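Local coordinates for periplasmic cell division protein (SufI) (PDB 6SYY) that is a multicopper oxidase of a hyperthermophile that probably oxidises its substrates at one copper centre and passes the electrons to a three-copper cluster that reduces oxygen, at residues F103-I117 with A135-I149. Numbering follows the deposited sequence.
Sequences FSADFVNNSGEDSII and AVKDGETYSYPDFTI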
# COMPACT_ATOMS: atom_id res chain seq x y z
N PHE A 103 -1.09 17.22 -11.15
CA PHE A 103 -0.94 17.04 -9.71
C PHE A 103 0.12 18.03 -9.22
O PHE A 103 1.31 17.86 -9.50
CB PHE A 103 -0.54 15.59 -9.42
CG PHE A 103 -0.42 15.25 -7.95
CD1 PHE A 103 0.81 15.19 -7.34
CD2 PHE A 103 -1.55 14.95 -7.21
CE1 PHE A 103 0.93 14.86 -6.00
CE2 PHE A 103 -1.45 14.63 -5.87
CZ PHE A 103 -0.20 14.58 -5.26
N SER A 104 -0.32 19.07 -8.51
CA SER A 104 0.54 20.17 -8.06
C SER A 104 0.55 20.20 -6.53
O SER A 104 -0.29 20.85 -5.91
CB SER A 104 0.05 21.51 -8.62
OG SER A 104 -0.14 21.44 -10.02
N ALA A 105 1.51 19.51 -5.92
CA ALA A 105 1.54 19.35 -4.47
C ALA A 105 2.78 20.01 -3.87
O ALA A 105 3.87 19.94 -4.43
CB ALA A 105 1.51 17.87 -4.06
N ASP A 106 2.58 20.66 -2.72
CA ASP A 106 3.67 21.15 -1.88
C ASP A 106 3.60 20.44 -0.54
O ASP A 106 2.55 20.45 0.12
CB ASP A 106 3.58 22.67 -1.66
CG ASP A 106 3.38 23.44 -2.94
OD1 ASP A 106 2.32 24.09 -3.07
OD2 ASP A 106 4.26 23.37 -3.81
N PHE A 107 4.70 19.82 -0.14
CA PHE A 107 4.80 19.19 1.17
C PHE A 107 5.40 20.19 2.15
O PHE A 107 6.55 20.62 1.98
CB PHE A 107 5.64 17.92 1.11
CG PHE A 107 6.05 17.41 2.47
CD1 PHE A 107 5.10 17.23 3.47
CD2 PHE A 107 7.37 17.11 2.74
CE1 PHE A 107 5.47 16.76 4.72
CE2 PHE A 107 7.75 16.63 3.99
CZ PHE A 107 6.79 16.46 4.98
N VAL A 108 4.62 20.57 3.16
CA VAL A 108 5.10 21.44 4.23
C VAL A 108 5.39 20.56 5.44
O VAL A 108 4.50 19.85 5.94
CB VAL A 108 4.07 22.53 4.57
CG1 VAL A 108 4.64 23.50 5.58
CG2 VAL A 108 3.63 23.23 3.30
N ASN A 109 6.63 20.60 5.92
CA ASN A 109 7.11 19.66 6.93
C ASN A 109 7.15 20.34 8.29
O ASN A 109 8.05 21.13 8.58
CB ASN A 109 8.49 19.12 6.55
CG ASN A 109 8.97 18.04 7.49
OD1 ASN A 109 8.19 17.49 8.28
ND2 ASN A 109 10.25 17.71 7.41
N ASN A 110 6.17 20.02 9.14
CA ASN A 110 6.19 20.41 10.54
C ASN A 110 6.24 19.18 11.44
O ASN A 110 5.75 19.21 12.57
CB ASN A 110 4.97 21.27 10.89
CG ASN A 110 4.97 22.60 10.15
OD1 ASN A 110 6.02 23.12 9.78
ND2 ASN A 110 3.78 23.16 9.95
N SER A 111 6.83 18.10 10.94
CA SER A 111 6.88 16.84 11.68
C SER A 111 7.99 16.80 12.72
O SER A 111 8.01 15.86 13.53
CB SER A 111 7.05 15.67 10.71
OG SER A 111 8.34 15.67 10.13
N GLY A 112 8.91 17.76 12.72
CA GLY A 112 9.99 17.78 13.68
C GLY A 112 11.29 17.14 13.21
O GLY A 112 12.29 17.23 13.93
N GLU A 113 11.29 16.50 12.05
CA GLU A 113 12.50 15.89 11.51
C GLU A 113 12.40 15.90 9.99
O GLU A 113 11.37 16.28 9.42
CB GLU A 113 12.70 14.47 12.05
CG GLU A 113 11.50 13.56 11.83
CD GLU A 113 11.75 12.15 12.32
OE1 GLU A 113 12.62 11.47 11.74
OE2 GLU A 113 11.08 11.72 13.28
N ASP A 114 13.47 15.46 9.33
CA ASP A 114 13.47 15.34 7.88
C ASP A 114 12.33 14.43 7.43
O ASP A 114 12.02 13.42 8.08
CB ASP A 114 14.80 14.79 7.38
CG ASP A 114 15.96 15.73 7.62
OD1 ASP A 114 15.78 16.73 8.35
OD2 ASP A 114 17.05 15.49 7.06
N SER A 115 11.71 14.78 6.30
CA SER A 115 10.64 13.95 5.78
C SER A 115 10.38 14.30 4.32
O SER A 115 10.83 15.33 3.81
CB SER A 115 9.35 14.10 6.60
OG SER A 115 8.38 13.15 6.19
N ILE A 116 9.64 13.41 3.66
CA ILE A 116 9.21 13.60 2.28
C ILE A 116 8.04 12.65 2.06
O ILE A 116 8.01 11.56 2.64
CB ILE A 116 10.36 13.34 1.28
CG1 ILE A 116 9.95 13.73 -0.14
CG2 ILE A 116 10.83 11.89 1.33
CD1 ILE A 116 9.95 15.23 -0.38
N ILE A 117 7.08 13.06 1.25
CA ILE A 117 5.93 12.22 0.95
C ILE A 117 6.24 11.40 -0.29
O ILE A 117 6.66 11.94 -1.31
CB ILE A 117 4.66 13.06 0.74
CG1 ILE A 117 4.43 14.01 1.90
CG2 ILE A 117 3.45 12.14 0.56
CD1 ILE A 117 3.21 14.89 1.72
N ALA A 135 14.35 14.71 0.78
CA ALA A 135 13.73 14.98 2.07
C ALA A 135 14.14 16.36 2.56
O ALA A 135 15.28 16.80 2.38
CB ALA A 135 14.13 13.91 3.08
N VAL A 136 13.19 17.06 3.17
CA VAL A 136 13.40 18.43 3.63
C VAL A 136 13.38 18.45 5.15
O VAL A 136 12.75 17.60 5.80
CB VAL A 136 12.35 19.39 3.05
CG1 VAL A 136 12.40 19.37 1.53
CG2 VAL A 136 10.96 19.02 3.54
N LYS A 137 14.08 19.43 5.72
CA LYS A 137 14.18 19.56 7.16
C LYS A 137 12.86 20.08 7.74
O LYS A 137 11.97 20.56 7.03
CB LYS A 137 15.32 20.50 7.53
CG LYS A 137 16.69 20.05 7.04
CD LYS A 137 17.77 21.06 7.43
CE LYS A 137 19.16 20.46 7.31
NZ LYS A 137 19.45 19.98 5.93
N ASP A 138 12.74 19.97 9.07
CA ASP A 138 11.58 20.54 9.76
C ASP A 138 11.52 22.04 9.51
O ASP A 138 12.54 22.73 9.52
CB ASP A 138 11.67 20.25 11.27
CG ASP A 138 10.50 20.86 12.06
OD1 ASP A 138 9.35 20.40 11.89
OD2 ASP A 138 10.75 21.79 12.86
N GLY A 139 10.31 22.54 9.25
CA GLY A 139 10.10 23.91 8.85
C GLY A 139 10.27 24.17 7.37
O GLY A 139 9.97 25.28 6.92
N GLU A 140 10.72 23.19 6.59
CA GLU A 140 10.95 23.37 5.17
C GLU A 140 9.81 22.79 4.34
O GLU A 140 8.95 22.05 4.83
CB GLU A 140 12.29 22.74 4.76
CG GLU A 140 13.50 23.63 5.06
CD GLU A 140 14.82 23.03 4.60
OE1 GLU A 140 14.82 21.86 4.14
OE2 GLU A 140 15.85 23.73 4.70
N THR A 141 9.82 23.14 3.06
CA THR A 141 8.77 22.76 2.13
C THR A 141 9.41 22.13 0.90
O THR A 141 10.38 22.67 0.36
CB THR A 141 7.92 23.97 1.73
OG1 THR A 141 7.20 24.46 2.87
CG2 THR A 141 6.94 23.61 0.62
N TYR A 142 8.88 20.99 0.47
CA TYR A 142 9.26 20.42 -0.81
C TYR A 142 8.13 20.63 -1.80
O TYR A 142 7.03 20.09 -1.63
CB TYR A 142 9.60 18.93 -0.72
CG TYR A 142 10.17 18.42 -2.02
CD1 TYR A 142 11.47 18.72 -2.39
CD2 TYR A 142 9.39 17.69 -2.91
CE1 TYR A 142 12.00 18.27 -3.59
CE2 TYR A 142 9.91 17.24 -4.11
CZ TYR A 142 11.21 17.54 -4.44
OH TYR A 142 11.73 17.10 -5.64
N SER A 143 8.40 21.43 -2.83
CA SER A 143 7.45 21.67 -3.91
C SER A 143 7.67 20.61 -4.98
O SER A 143 8.69 20.62 -5.68
CB SER A 143 7.64 23.07 -4.48
OG SER A 143 6.93 23.21 -5.70
N TYR A 144 6.73 19.69 -5.10
CA TYR A 144 6.80 18.68 -6.14
C TYR A 144 6.53 19.32 -7.49
O TYR A 144 5.46 19.92 -7.67
CB TYR A 144 5.79 17.57 -5.88
CG TYR A 144 6.06 16.77 -4.63
CD1 TYR A 144 5.64 17.22 -3.39
CD2 TYR A 144 6.71 15.54 -4.70
CE1 TYR A 144 5.88 16.49 -2.25
CE2 TYR A 144 6.95 14.80 -3.57
CZ TYR A 144 6.54 15.28 -2.34
OH TYR A 144 6.78 14.53 -1.21
N PRO A 145 7.45 19.24 -8.45
CA PRO A 145 7.14 19.72 -9.80
C PRO A 145 5.86 19.09 -10.33
O PRO A 145 5.57 17.92 -10.07
CB PRO A 145 8.37 19.29 -10.62
CG PRO A 145 9.47 19.18 -9.61
CD PRO A 145 8.82 18.73 -8.34
N ASP A 146 5.09 19.89 -11.07
CA ASP A 146 3.86 19.39 -11.68
C ASP A 146 4.13 18.13 -12.48
O ASP A 146 5.18 17.98 -13.11
CB ASP A 146 3.26 20.46 -12.60
CG ASP A 146 2.63 21.61 -11.85
OD1 ASP A 146 2.66 21.60 -10.60
OD2 ASP A 146 2.09 22.53 -12.51
N PHE A 147 3.18 17.20 -12.44
CA PHE A 147 3.20 16.07 -13.35
C PHE A 147 1.78 15.59 -13.59
O PHE A 147 0.85 15.96 -12.86
CB PHE A 147 4.10 14.93 -12.84
CG PHE A 147 3.62 14.29 -11.58
CD1 PHE A 147 3.85 14.88 -10.35
CD2 PHE A 147 2.95 13.07 -11.62
CE1 PHE A 147 3.42 14.28 -9.18
CE2 PHE A 147 2.51 12.46 -10.45
CZ PHE A 147 2.74 13.07 -9.23
N THR A 148 1.62 14.79 -14.63
CA THR A 148 0.32 14.26 -15.02
C THR A 148 0.10 12.89 -14.39
O THR A 148 0.99 12.03 -14.43
CB THR A 148 0.21 14.17 -16.54
OG1 THR A 148 0.47 15.45 -17.12
CG2 THR A 148 -1.17 13.70 -16.96
N ILE A 149 -1.08 12.68 -13.82
CA ILE A 149 -1.47 11.37 -13.31
C ILE A 149 -1.73 10.46 -14.51
O ILE A 149 -2.67 10.69 -15.28
CB ILE A 149 -2.71 11.46 -12.41
CG1 ILE A 149 -2.44 12.41 -11.24
CG2 ILE A 149 -3.11 10.07 -11.93
CD1 ILE A 149 -1.18 12.07 -10.47
O HOH W 1 3.23 18.04 -7.74
O HOH W 2 5.43 25.36 -4.94
O HOH W 3 14.83 18.39 10.38
O HOH W 4 18.25 17.43 5.20
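Ala105 O lies in the plane of the Tyr144 ring, at its edge, while Tyr142 CD2 sits over the centre of one face, 3.6 Å above it. The phenol reaches past Phe107 CB to the other arm of the 103-117 segment, where Tyr144 OH donates to a lone pair of Ile117 O (2.6 Å); Ile116 CD1 packs obliquely against both tyrosines. Farther along, Phe103 CB covers one face of the Phe147 ring, and the two phenyl planes stand at 58°. At the opposite end Asn109 has its CG trans to the backbone N (chi1 -174°): ND2 bonds Val136 O across the contact (3.0 Å), above that carbonyl's plane, and Glu113 O within its own segment (2.7 Å), while OD1 accepts Ser111 N, which makes an Asx turn, and also Ser111 OG. A leucine in place of Asn109 would probably leave Val136 O with one donor fewer and the 111-113 bend free to shift. Val136 also pairs with Ser115 through two backbone bonds, and Asp138 OD1 receives Gly112 N (2.8 Å). Strands 105-110 and 141-143 run antiparallel, the second entered through a type II turn, Lys137 to Glu140; they belong to a cupredoxin-like β-sandwich domain, as in other multicopper oxidases, with Ile117 leading into the copper ligand His118.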